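Local coordinates for protein SYE1 (PDB 4AWT) that binds FMN and, as a member of the Old Yellow Enzyme family, probably reduces activated carbon-carbon double bonds with NADH or NADPH as electron donor, at residues 187-193 with 210-214; 256-260 with 288-294; 234-238 with 279-284. The protein carries 1 engineered substitution. Residues are numbered along the deposited sequence.

Interaction 1. Residues 187-193 with 210-214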
ATOM      1  N   LEU A 187      10.496  -0.745   3.314  1.00  5.74           N
ATOM      2  CA  LEU A 187      11.830  -1.152   2.896  1.00  5.78           C
ATOM      3  C   LEU A 187      12.306  -0.456   1.649  1.00  5.81           C
ATOM      4  O   LEU A 187      13.420   0.085   1.611  1.00  6.35           O
ATOM      5  CB  LEU A 187      11.892  -2.670   2.669  1.00  5.90           C
ATOM      6  CG  LEU A 187      13.288  -3.153   2.282  1.00  6.45           C
ATOM      7  CD1 LEU A 187      14.328  -2.931   3.354  1.00  7.37           C
ATOM      8  CD2 LEU A 187      13.215  -4.629   1.888  1.00  7.52           C
ATOM      9  N   ILE A 188      11.518  -0.501   0.578  1.00  6.17           N
ATOM     10  CA  ILE A 188      12.002   0.106  -0.662  1.00  6.31           C
ATOM     11  C   ILE A 188      12.227   1.600  -0.471  1.00  6.22           C
ATOM     12  O   ILE A 188      13.196   2.178  -0.984  1.00  6.58           O
ATOM     13  CB  ILE A 188      11.100  -0.241  -1.847  1.00  6.86           C
ATOM     14  CG1 ILE A 188      11.063  -1.782  -2.031  1.00  9.11           C
ATOM     15  CG2 ILE A 188      11.565   0.456  -3.113  1.00  7.05           C
ATOM     16  CD1 ILE A 188      10.100  -2.233  -3.027  1.00 10.91           C
ATOM     17  N   ASN A 189      11.324   2.243   0.277  1.00  6.21           N
ATOM     18  CA  ASN A 189      11.465   3.655   0.566  1.00  6.07           C
ATOM     19  C   ASN A 189      12.726   3.960   1.355  1.00  6.41           C
ATOM     20  O   ASN A 189      13.286   5.066   1.208  1.00  6.88           O
ATOM     21  CB  ASN A 189      10.168   4.096   1.239  1.00  6.42           C
ATOM     22  CG  ASN A 189       9.853   5.565   1.317  1.00  6.73           C
ATOM     23  OD1 ASN A 189       8.712   5.890   1.686  1.00  7.45           O
ATOM     24  ND2 ASN A 189      10.762   6.437   0.940  1.00  7.53           N
ATOM     25  N   GLN A 190      13.196   3.023   2.179  1.00  6.23           N
ATOM     26  CA  GLN A 190      14.441   3.163   2.916  1.00  6.56           C
ATOM     27  C   GLN A 190      15.677   3.145   1.989  1.00  6.47           C
ATOM     28  O   GLN A 190      16.721   3.613   2.421  1.00  7.89           O
ATOM     29  CB  GLN A 190      14.564   2.052   3.961  1.00  6.53           C
ATOM     30  CG  GLN A 190      13.543   2.183   5.087  1.00  6.55           C
ATOM     31  CD  GLN A 190      13.172   0.898   5.757  1.00  6.18           C
ATOM     32  OE1 GLN A 190      14.018  -0.008   5.963  1.00  7.10           O
ATOM     33  NE2 GLN A 190      11.924   0.739   6.117  1.00  6.31           N
ATOM     34  N   PHE A 191      15.540   2.625   0.787  1.00  6.44           N
ATOM     35  CA  PHE A 191      16.560   2.762  -0.244  1.00  6.65           C
ATOM     36  C   PHE A 191      16.412   4.052  -1.048  1.00  6.87           C
ATOM     37  O   PHE A 191      17.399   4.690  -1.386  1.00  7.39           O
ATOM     38  CB  PHE A 191      16.567   1.582  -1.223  1.00  6.99           C
ATOM     39  CG  PHE A 191      17.173   0.309  -0.682  1.00  6.90           C
ATOM     40  CD1 PHE A 191      16.468  -0.518   0.190  1.00  7.62           C
ATOM     41  CD2 PHE A 191      18.470  -0.050  -1.014  1.00  7.46           C
ATOM     42  CE1 PHE A 191      17.020  -1.684   0.661  1.00  8.66           C
ATOM     43  CE2 PHE A 191      19.031  -1.203  -0.531  1.00  8.01           C
ATOM     44  CZ  PHE A 191      18.305  -2.020   0.295  1.00  8.17           C
ATOM     45  N   ILE A 192      15.177   4.420  -1.395  1.00  6.50           N
ATOM     46  CA  ILE A 192      14.953   5.574  -2.275  1.00  6.31           C
ATOM     47  C   ILE A 192      15.422   6.862  -1.646  1.00  6.69           C
ATOM     48  O   ILE A 192      16.042   7.704  -2.303  1.00  7.49           O
ATOM     49  CB  ILE A 192      13.464   5.684  -2.658  1.00  6.64           C
ATOM     50  CG1 ILE A 192      12.997   4.500  -3.477  1.00  6.65           C
ATOM     51  CG2 ILE A 192      13.202   7.005  -3.396  1.00  7.20           C
ATOM     52  CD1 ILE A 192      11.490   4.425  -3.697  1.00  7.63           C
ATOM     53  N   ASP A 193      15.044   7.094  -0.394  1.00  6.89           N
ATOM     54  CA  ASP A 193      15.202   8.400   0.237  1.00  7.06           C
ATOM     55  C   ASP A 193      16.617   8.564   0.786  1.00  7.45           C
ATOM     56  O   ASP A 193      17.120   7.762   1.562  1.00  8.34           O
ATOM     57  CB  ASP A 193      14.173   8.600   1.312  1.00  7.40           C
ATOM     58  CG  ASP A 193      12.745   8.876   0.831  1.00  7.32           C
ATOM     59  OD1 ASP A 193      12.570   8.955  -0.397  1.00  8.22           O
ATOM     60  OD2 ASP A 193      11.876   9.005   1.714  1.00  8.17           O
ATOM     61  N   ARG A 210      20.137   4.807  -5.701  1.00  7.71           N
ATOM     62  CA  ARG A 210      19.037   4.744  -4.725  0.79  7.46           C
ATOM     63  C   ARG A 210      17.776   4.201  -5.381  1.00  7.38           C
ATOM     64  O   ARG A 210      16.974   3.585  -4.623  1.00  8.86           O
ATOM     65  CB  ARG A 210      18.767   6.113  -4.136  0.79  7.74           C
ATOM     66  CG  ARG A 210      19.804   6.538  -3.124  0.79  8.20           C
ATOM     67  CD  ARG A 210      19.501   7.886  -2.481  0.79  8.96           C
ATOM     68  NE  ARG A 210      19.724   9.016  -3.367  0.79  9.94           N
ATOM     69  CZ  ARG A 210      18.854   9.819  -3.951  0.79  9.57           C
ATOM     70  NH1 ARG A 210      17.540   9.651  -3.812  0.79  9.22           N
ATOM     71  NH2 ARG A 210      19.303  10.810  -4.719  0.79 11.50           N
ATOM     72  N   LEU A 211      17.587   4.355  -6.657  1.00  7.29           N
ATOM     73  CA  LEU A 211      16.427   3.800  -7.353  1.00  7.22           C
ATOM     74  C   LEU A 211      16.639   2.376  -7.799  1.00  7.31           C
ATOM     75  O   LEU A 211      15.700   1.742  -8.313  1.00  7.65           O
ATOM     76  CB  LEU A 211      16.039   4.666  -8.552  1.00  7.94           C
ATOM     77  CG  LEU A 211      15.593   6.087  -8.187  1.00  8.82           C
ATOM     78  CD1 LEU A 211      15.286   6.872  -9.427  1.00 11.29           C
ATOM     79  CD2 LEU A 211      14.407   6.085  -7.257  1.00 11.28           C
ATOM     80  N   ARG A 212      17.826   1.812  -7.623  1.00  7.32           N
ATOM     81  CA  ARG A 212      18.160   0.506  -8.196  1.00  7.49           C
ATOM     82  C   ARG A 212      17.330  -0.605  -7.580  1.00  6.85           C
ATOM     83  O   ARG A 212      16.870  -1.501  -8.308  1.00  7.41           O
ATOM     84  CB  ARG A 212      19.667   0.244  -8.027  1.00  8.22           C
ATOM     85  CG  ARG A 212      20.086  -1.016  -8.780  1.00  9.16           C
ATOM     86  CD  ARG A 212      21.598  -1.261  -8.591  1.00 10.50           C
ATOM     87  NE  ARG A 212      22.406  -0.112  -8.973  1.00 10.77           N
ATOM     88  CZ  ARG A 212      22.671   0.296 -10.165  1.00 13.09           C
ATOM     89  NH1 ARG A 212      22.255  -0.392 -11.221  1.00 17.15           N
ATOM     90  NH2 ARG A 212      23.386   1.428 -10.302  1.00 18.60           N
ATOM     91  N   PHE A 213      17.155  -0.625  -6.268  1.00  7.25           N
ATOM     92  CA  PHE A 213      16.391  -1.697  -5.642  1.00  6.74           C
ATOM     93  C   PHE A 213      14.948  -1.669  -6.150  1.00  6.31           C
ATOM     94  O   PHE A 213      14.393  -2.695  -6.539  1.00  7.20           O
ATOM     95  CB  PHE A 213      16.482  -1.599  -4.138  1.00  7.03           C
ATOM     96  CG  PHE A 213      15.880  -2.762  -3.400  1.00  6.89           C
ATOM     97  CD1 PHE A 213      16.252  -4.055  -3.653  1.00  9.49           C
ATOM     98  CD2 PHE A 213      14.934  -2.534  -2.407  1.00  9.30           C
ATOM     99  CE1 PHE A 213      15.701  -5.110  -2.932  1.00  9.85           C
ATOM    100  CE2 PHE A 213      14.394  -3.588  -1.689  1.00 10.12           C
ATOM    101  CZ  PHE A 213      14.822  -4.869  -1.922  1.00  9.20           C
ATOM    102  N   LEU A 214      14.337  -0.474  -6.197  1.00  6.80           N
ATOM    103  CA  LEU A 214      13.016  -0.323  -6.792  1.00  6.70           C
ATOM    104  C   LEU A 214      12.988  -0.898  -8.196  1.00  6.89           C
ATOM    105  O   LEU A 214      12.083  -1.650  -8.582  1.00  6.95           O
ATOM    106  CB  LEU A 214      12.637   1.151  -6.808  1.00  6.78           C
ATOM    107  CG  LEU A 214      11.334   1.484  -7.526  1.00  6.98           C
ATOM    108  CD1 LEU A 214      10.107   0.923  -6.819  1.00  7.75           C
ATOM    109  CD2 LEU A 214      11.190   2.997  -7.674  1.00  7.86           C
TER
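The largest bump on this interface is the ring of F213, which enters a hollow walled by three residues of the short helix 187-192. L187 CD2 lies 3.9 Å from F213 CE2 and I188 CG1 lies 3.8 Å from the same CE2, while F191 closes the hollow: its CD1 approaches F213 CD2 to 3.6 Å. The two phenyl rings meet obliquely, with centroids 4.6 Å apart and planes at 33°, and F213 CB sits over the face of the F191 ring in a CH-pi contact, 4.2 Å from its centroid. I156 and V159 of helix 153-172 also touch F213, so the ring is sunk between that helix and helix 187-192. In a (βα)8 or TIM barrel each strand is followed by a helix packed on the outside; here helix 187-192 comes after strand 177-181, in the connection to helix 212-225, which leads into strand 230-234. A second bump is L214, met by I188 (CG2 to L214 CB, 3.9 Å) and by I192 (CD1 to L214 CD2, 4.2 Å); I188 and L214 both reach the barrel wall at L180. I192 also reaches L211, CG2 to CD2 at 4.1 Å. R210 closes the far end. Its CB rests 3.4 Å from F191 O. The side chain curls round the helix terminus, and R210 NH1 donates a nearly straight hydrogen bond to I192 O at 2.9 Å. NH2 of the same guanidinium hydrogen-bonds the bound ethyl hydrogen carbonate, and NE the carbonyl of G205.

Interaction 2. Residues 256-260 with 288-294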
ATOM      1  N   ALA A 256       9.216   8.192 -11.051  1.00  6.74           N
ATOM      2  CA  ALA A 256       8.051   8.089 -11.904  1.00  6.93           C
ATOM      3  C   ALA A 256       8.437   7.737 -13.324  1.00  6.93           C
ATOM      4  O   ALA A 256       7.804   6.904 -13.989  1.00  7.19           O
ATOM      5  CB  ALA A 256       7.255   9.380 -11.850  1.00  7.63           C
ATOM      6  N   ALA A 257       9.509   8.381 -13.860  1.00  7.34           N
ATOM      7  CA  ALA A 257       9.951   8.074 -15.195  1.00  7.81           C
ATOM      8  C   ALA A 257      10.519   6.652 -15.309  1.00  7.50           C
ATOM      9  O   ALA A 257      10.305   5.976 -16.326  1.00  9.06           O
ATOM     10  CB  ALA A 257      11.027   9.078 -15.625  1.00  9.40           C
ATOM     11  N   LEU A 258      11.200   6.185 -14.275  1.00  8.15           N
ATOM     12  CA  LEU A 258      11.686   4.811 -14.236  0.57  8.62           C
ATOM     13  C   LEU A 258      10.533   3.843 -14.325  1.00  7.90           C
ATOM     14  O   LEU A 258      10.542   2.832 -15.065  1.00  8.90           O
ATOM     15  CB  LEU A 258      12.485   4.666 -12.944  0.57 10.01           C
ATOM     16  CG  LEU A 258      13.163   3.358 -12.583  0.57 13.00           C
ATOM     17  CD1 LEU A 258      14.334   3.574 -11.644  0.57 21.12           C
ATOM     18  CD2 LEU A 258      12.198   2.423 -11.861  0.57 15.46           C
ATOM     19  N   LEU A 259       9.500   4.102 -13.519  1.00  7.40           N
ATOM     20  CA  LEU A 259       8.350   3.222 -13.506  1.00  7.55           C
ATOM     21  C   LEU A 259       7.574   3.263 -14.816  1.00  7.28           C
ATOM     22  O   LEU A 259       7.029   2.274 -15.274  1.00  8.19           O
ATOM     23  CB  LEU A 259       7.494   3.568 -12.296  1.00  7.26           C
ATOM     24  CG  LEU A 259       8.185   3.299 -10.939  1.00  7.61           C
ATOM     25  CD1 LEU A 259       7.297   3.833  -9.816  1.00  8.07           C
ATOM     26  CD2 LEU A 259       8.475   1.821 -10.751  1.00  8.17           C
ATOM     27  N   ASN A 260       7.560   4.458 -15.442  1.00  7.31           N
ATOM     28  CA  ASN A 260       6.974   4.599 -16.759  1.00  7.86           C
ATOM     29  C   ASN A 260       7.671   3.662 -17.757  1.00  7.71           C
ATOM     30  O   ASN A 260       7.021   3.066 -18.612  1.00  8.85           O
ATOM     31  CB  ASN A 260       7.071   6.033 -17.200  1.00  8.22           C
ATOM     32  CG  ASN A 260       6.212   6.298 -18.402  1.00  8.91           C
ATOM     33  OD1 ASN A 260       4.968   6.219 -18.276  1.00  9.97           O
ATOM     34  ND2 ASN A 260       6.781   6.568 -19.545  1.00 12.24           N
ATOM     35  N   LEU A 288       4.831  14.934 -12.331  1.00  7.40           N
ATOM     36  CA  LEU A 288       4.607  13.485 -12.198  1.00  7.53           C
ATOM     37  C   LEU A 288       3.711  12.976 -13.292  1.00  7.54           C
ATOM     38  O   LEU A 288       3.914  11.875 -13.817  1.00  7.93           O
ATOM     39  CB  LEU A 288       4.019  13.125 -10.838  1.00  8.20           C
ATOM     40  CG  LEU A 288       4.937  13.363  -9.647  1.00  8.45           C
ATOM     41  CD1 LEU A 288       4.202  13.069  -8.327  1.00 11.39           C
ATOM     42  CD2 LEU A 288       6.189  12.530  -9.682  1.00 10.48           C
ATOM     43  N   ARG A 289       2.695  13.763 -13.663  1.00  7.53           N
ATOM     44  CA  ARG A 289       1.750  13.421 -14.724  0.75  8.10           C
ATOM     45  C   ARG A 289       2.439  13.296 -16.079  1.00  7.55           C
ATOM     46  O   ARG A 289       2.008  12.528 -16.904  1.00  8.74           O
ATOM     47  CB  ARG A 289       0.610  14.437 -14.707  0.75  8.69           C
ATOM     48  CG  ARG A 289      -0.416  14.408 -15.816  0.75  8.68           C
ATOM     49  CD  ARG A 289      -1.411  13.240 -15.707  0.75  9.33           C
ATOM     50  NE  ARG A 289      -0.700  11.963 -15.977  0.75  8.16           N
ATOM     51  CZ  ARG A 289      -1.309  10.793 -15.893  0.75  7.51           C
ATOM     52  NH1 ARG A 289      -2.571  10.753 -15.609  0.75  7.71           N
ATOM     53  NH2 ARG A 289      -0.583   9.665 -16.171  0.75  9.96           N
ATOM     54  N   GLU A 290       3.487  14.100 -16.312  1.00  7.68           N
ATOM     55  CA  GLU A 290       4.259  13.945 -17.563  1.00  7.99           C
ATOM     56  C   GLU A 290       5.256  12.789 -17.464  1.00  8.08           C
ATOM     57  O   GLU A 290       5.498  12.105 -18.461  1.00  9.85           O
ATOM     58  CB  GLU A 290       4.963  15.221 -17.953  1.00  8.80           C
ATOM     59  CG  GLU A 290       3.980  16.341 -18.286  1.00  9.24           C
ATOM     60  CD  GLU A 290       2.947  15.940 -19.265  1.00  9.53           C
ATOM     61  OE1 GLU A 290       3.292  15.380 -20.334  1.00 10.72           O
ATOM     62  OE2 GLU A 290       1.746  16.166 -18.985  1.00 11.73           O
ATOM     63  N   ALA A 291       5.866  12.589 -16.306  1.00  7.62           N
ATOM     64  CA  ALA A 291       6.870  11.569 -16.158  1.00  7.72           C
ATOM     65  C   ALA A 291       6.287  10.168 -16.246  1.00  7.52           C
ATOM     66  O   ALA A 291       6.948   9.231 -16.704  1.00  8.36           O
ATOM     67  CB  ALA A 291       7.609  11.740 -14.845  1.00  8.32           C
ATOM     68  N   TYR A 292       5.063  10.001 -15.751  1.00  8.18           N
ATOM     69  CA  TYR A 292       4.410   8.681 -15.707  1.00  7.62           C
ATOM     70  C   TYR A 292       3.073   8.808 -16.427  1.00  7.99           C
ATOM     71  O   TYR A 292       2.229   9.627 -16.047  1.00  9.03           O
ATOM     72  CB  TYR A 292       4.229   8.219 -14.247  1.00  7.80           C
ATOM     73  CG  TYR A 292       3.405   6.955 -14.258  1.00  6.75           C
ATOM     74  CD1 TYR A 292       3.975   5.735 -14.653  1.00  7.29           C
ATOM     75  CD2 TYR A 292       2.051   6.989 -13.963  1.00  6.22           C
ATOM     76  CE1 TYR A 292       3.208   4.601 -14.732  1.00  6.66           C
ATOM     77  CE2 TYR A 292       1.301   5.834 -14.052  1.00  6.05           C
ATOM     78  CZ  TYR A 292       1.872   4.648 -14.421  1.00  6.25           C
ATOM     79  OH  TYR A 292       1.046   3.567 -14.514  1.00  7.00           O
ATOM     80  N   GLN A 293       2.917   7.992 -17.469  1.00  8.18           N
ATOM     81  CA  GLN A 293       1.763   8.199 -18.341  0.56 10.00           C
ATOM     82  C   GLN A 293       0.742   7.078 -18.337  1.00  8.44           C
ATOM     83  O   GLN A 293      -0.126   7.007 -19.187  1.00 11.19           O
ATOM     84  CB  GLN A 293       2.279   8.484 -19.736  0.56 13.24           C
ATOM     85  CG  GLN A 293       3.343   9.600 -19.669  0.56 15.57           C
ATOM     86  CD  GLN A 293       3.542  10.370 -20.941  0.56 20.12           C
ATOM     87  OE1 GLN A 293       4.117  11.476 -20.904  0.56 24.06           O
ATOM     88  NE2 GLN A 293       3.080   9.807 -22.069  0.56 26.63           N
ATOM     89  N   GLY A 294       0.743   6.288 -17.269  1.00  7.07           N
ATOM     90  CA  GLY A 294      -0.303   5.326 -16.989  1.00  7.01           C
ATOM     91  C   GLY A 294      -1.377   5.900 -16.087  1.00  6.48           C
ATOM     92  O   GLY A 294      -1.605   7.114 -16.047  1.00  7.97           O
TER
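Neighbouring helices on the outside of a TIM barrel can approach closely, and helices 248-261 and 282-291 illustrate this. The second helix meets the first with L288, whose CD2 lies 4.0 Å from A256 CB. R289 points its CA-CB bond away from the first helix and uses its guanidinium on its own chain, NH2 donating to Y292 O and to G294 O, both at 2.8 Å, while NH1 forms a salt bridge with D317. At A291 the backbones come closest: its CA is 4.8 Å from that of A257, which turns its methyl away. The small A256 CB points into the interface, with A291 CB beside it at 3.8 Å, and A291 O receives a CA-H...O contact from A257 CA at 3.6 Å and lies 3.2 Å from N260 CB. Y292, the first residue to leave helical geometry, packs its CB 4.0 Å from A256 CB and presents its ring edge to A256 O; its hydroxyl is hydrogen-bonded to the carbonyl of I264, just before strand 266-270. The chain is now turning into strand 295-299, and the turn is held to the first helix by one polar bond: Q293 N donates to N260 OD1 at 2.8 Å, with an N-H...O angle of 165°.

Interaction 3. Residues 234-238 with 279-284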
ATOM      1  N   LEU A 234       4.153   5.153  -4.032  1.00  5.10           N
ATOM      2  CA  LEU A 234       5.248   6.018  -3.620  1.00  5.18           C
ATOM      3  C   LEU A 234       4.734   7.103  -2.680  1.00  5.43           C
ATOM      4  O   LEU A 234       3.561   7.490  -2.752  1.00  6.05           O
ATOM      5  CB  LEU A 234       5.945   6.700  -4.816  1.00  5.51           C
ATOM      6  CG  LEU A 234       6.595   5.753  -5.817  1.00  5.92           C
ATOM      7  CD1 LEU A 234       7.171   6.587  -6.963  1.00  6.89           C
ATOM      8  CD2 LEU A 234       7.686   4.881  -5.197  1.00  6.95           C
ATOM      9  N   ALA A 235       5.629   7.628  -1.851  1.00  5.89           N
ATOM     10  CA  ALA A 235       5.346   8.725  -0.938  1.00  6.29           C
ATOM     11  C   ALA A 235       6.444   9.762  -1.047  1.00  6.41           C
ATOM     12  O   ALA A 235       7.408   9.763  -0.275  1.00  7.46           O
ATOM     13  CB  ALA A 235       5.224   8.239   0.469  1.00  7.36           C
ATOM     14  N   PRO A 236       6.360  10.671  -2.016  1.00  6.72           N
ATOM     15  CA  PRO A 236       7.477  11.593  -2.246  1.00  7.20           C
ATOM     16  C   PRO A 236       7.771  12.512  -1.079  1.00  7.46           C
ATOM     17  O   PRO A 236       8.955  12.835  -0.865  1.00  9.62           O
ATOM     18  CB  PRO A 236       7.032  12.385  -3.478  1.00  8.08           C
ATOM     19  CG  PRO A 236       6.089  11.464  -4.215  1.00  9.08           C
ATOM     20  CD  PRO A 236       5.338  10.752  -3.083  1.00  7.20           C
ATOM     21  N   LEU A 237       6.742  13.008  -0.381  1.00  7.03           N
ATOM     22  CA  LEU A 237       6.930  14.130   0.493  1.00  7.28           C
ATOM     23  C   LEU A 237       6.594  13.844   1.954  1.00  7.73           C
ATOM     24  O   LEU A 237       7.052  14.595   2.846  1.00  9.54           O
ATOM     25  CB  LEU A 237       6.116  15.341   0.050  1.00  7.75           C
ATOM     26  CG  LEU A 237       6.500  15.886  -1.313  1.00  9.14           C
ATOM     27  CD1 LEU A 237       5.576  17.055  -1.638  1.00 11.73           C
ATOM     28  CD2 LEU A 237       7.935  16.345  -1.381  1.00 13.87           C
ATOM     29  N   THR A 238       5.821  12.837   2.268  1.00  7.51           N
ATOM     30  CA  THR A 238       5.594  12.476   3.664  1.00  7.77           C
ATOM     31  C   THR A 238       6.864  11.821   4.223  1.00  8.00           C
ATOM     32  O   THR A 238       7.671  11.269   3.502  1.00  8.88           O
ATOM     33  CB  THR A 238       4.375  11.574   3.828  1.00  7.50           C
ATOM     34  OG1 THR A 238       4.600  10.412   3.014  1.00  7.60           O
ATOM     35  CG2 THR A 238       3.086  12.265   3.436  1.00  8.13           C
ATOM     36  N   ASP A 279       2.678  20.136   1.929  1.00 12.38           N
ATOM     37  CA  ASP A 279       2.300  20.846   0.715  0.74 14.83           C
ATOM     38  C   ASP A 279       2.847  20.063  -0.453  1.00 12.37           C
ATOM     39  O   ASP A 279       4.045  19.784  -0.509  1.00 14.48           O
ATOM     40  CB  ASP A 279       2.919  22.228   0.765  0.74 18.70           C
ATOM     41  CG  ASP A 279       2.709  23.008  -0.539  0.74 22.91           C
ATOM     42  OD1 ASP A 279       1.489  23.089  -0.827  0.74 31.18           O
ATOM     43  OD2 ASP A 279       3.614  23.512  -1.222  0.74 35.83           O
ATOM     44  N   THR A 280       1.987  19.708  -1.365  1.00 10.98           N
ATOM     45  CA  THR A 280       2.354  18.934  -2.546  1.00 10.28           C
ATOM     46  C   THR A 280       2.011  19.790  -3.738  1.00 10.86           C
ATOM     47  O   THR A 280       0.856  19.784  -4.206  1.00 12.42           O
ATOM     48  CB  THR A 280       1.592  17.626  -2.562  1.00 10.07           C
ATOM     49  OG1 THR A 280       1.834  16.943  -1.315  1.00 10.70           O
ATOM     50  CG2 THR A 280       2.053  16.709  -3.654  1.00 10.63           C
ATOM     51  N   PRO A 281       2.991  20.579  -4.245  1.00 11.54           N
ATOM     52  CA  PRO A 281       2.649  21.591  -5.233  1.00 12.94           C
ATOM     53  C   PRO A 281       2.013  21.022  -6.470  1.00 11.19           C
ATOM     54  O   PRO A 281       2.418  19.973  -6.989  1.00 10.29           O
ATOM     55  CB  PRO A 281       4.025  22.233  -5.550  1.00 17.65           C
ATOM     56  CG  PRO A 281       4.818  22.020  -4.259  1.00 18.63           C
ATOM     57  CD  PRO A 281       4.384  20.673  -3.807  1.00 13.41           C
ATOM     58  N   VAL A 282       1.048  21.763  -7.019  1.00 11.48           N
ATOM     59  CA  VAL A 282       0.454  21.373  -8.278  1.00 10.63           C
ATOM     60  C   VAL A 282       1.498  21.246  -9.358  1.00  9.42           C
ATOM     61  O   VAL A 282       1.400  20.339 -10.179  1.00  9.38           O
ATOM     62  CB  VAL A 282      -0.681  22.361  -8.652  1.00 11.98           C
ATOM     63  CG1 VAL A 282      -1.151  22.090 -10.057  1.00 13.38           C
ATOM     64  CG2 VAL A 282      -1.854  22.261  -7.704  1.00 17.07           C
ATOM     65  N   SER A 283       2.502  22.104  -9.398  1.00 10.20           N
ATOM     66  CA  SER A 283       3.558  22.019 -10.414  0.74 10.29           C
ATOM     67  C   SER A 283       4.250  20.660 -10.349  1.00  9.14           C
ATOM     68  O   SER A 283       4.600  20.088 -11.394  1.00  9.29           O
ATOM     69  CB  SER A 283       4.576  23.138 -10.251  0.74 13.39           C
ATOM     70  OG  SER A 283       5.109  23.144  -8.938  0.74 15.87           O
ATOM     71  N   PHE A 284       4.455  20.177  -9.161  1.00  9.61           N
ATOM     72  CA  PHE A 284       5.086  18.859  -8.960  1.00  9.32           C
ATOM     73  C   PHE A 284       4.137  17.749  -9.415  1.00  7.91           C
ATOM     74  O   PHE A 284       4.537  16.825 -10.130  1.00  8.55           O
ATOM     75  CB  PHE A 284       5.480  18.691  -7.526  1.00 10.45           C
ATOM     76  CG  PHE A 284       6.064  17.347  -7.156  1.00 10.23           C
ATOM     77  CD1 PHE A 284       6.921  16.624  -7.955  1.00 10.34           C
ATOM     78  CD2 PHE A 284       5.738  16.797  -5.960  1.00 13.21           C
ATOM     79  CE1 PHE A 284       7.427  15.414  -7.555  1.00 10.64           C
ATOM     80  CE2 PHE A 284       6.245  15.588  -5.529  1.00 13.49           C
ATOM     81  CZ  PHE A 284       7.114  14.872  -6.370  1.00 13.67           C
TER
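L237 overlaps the chain leading into helix 282-291, pressing its CD1 into a shallow recess formed by D279, T280, P281 and F284. L237 CD1 lies 3.3 Å from D279 O, 3.8 Å from T280 OG1, 4.4 Å from P281 CD and 4.2 Å from F284 CE2, so one methyl touches three consecutive residues, D279 to P281, and F284 in the first turn of the helix. CD1 is a methyl carbon, so its approach to D279 O is a van der Waals contact; T280 OG1 has its polar partner elsewhere, in the carbonyl of P278. Beside L237, P236 adds a second apolar surface: its CB meets the edge of the F284 ring, 3.8 Å from CZ. The helix starts after P281, its N-cap, with a weak bond from F284 N to P281 O at 3.0 Å. F284 CB points toward the loop. As in TIM barrels generally, loops at the C-terminal ends of the strands ring the active-site mouth, and the side chain of P236 is about 11 Å from the bound FMN. The loop 235-238 continues from strand 230-234, P236 resting on I269 of strand 266-270, while F284 also packs on I249 and T253 of helix 248-261, which follows that loop and precedes strand 266-270.

A (βα)8 barrel is built from repeating strand-helix units. Interaction 1 belongs to the part after strand 177-181 and closes along the chain before the other two open. Interactions 2 and 3 alternate their segments, and both join the unit of strand 230-234 and helix 248-261 to that of strand 266-270 and helix 282-291, one at the C-terminal end of helix 282-291 and one at its start. Their centres are 14 Å apart, and each lies 17 Å from that of interaction 1. L214 CD2 meets L259 CD2 at 4.3 Å, I192 CD1 meets L234 CD2 at 4.1 Å, and L259 CD1 meets L234 CD1 at 4.0 Å, linking all three through buried side chains between the helices and strand 230-234.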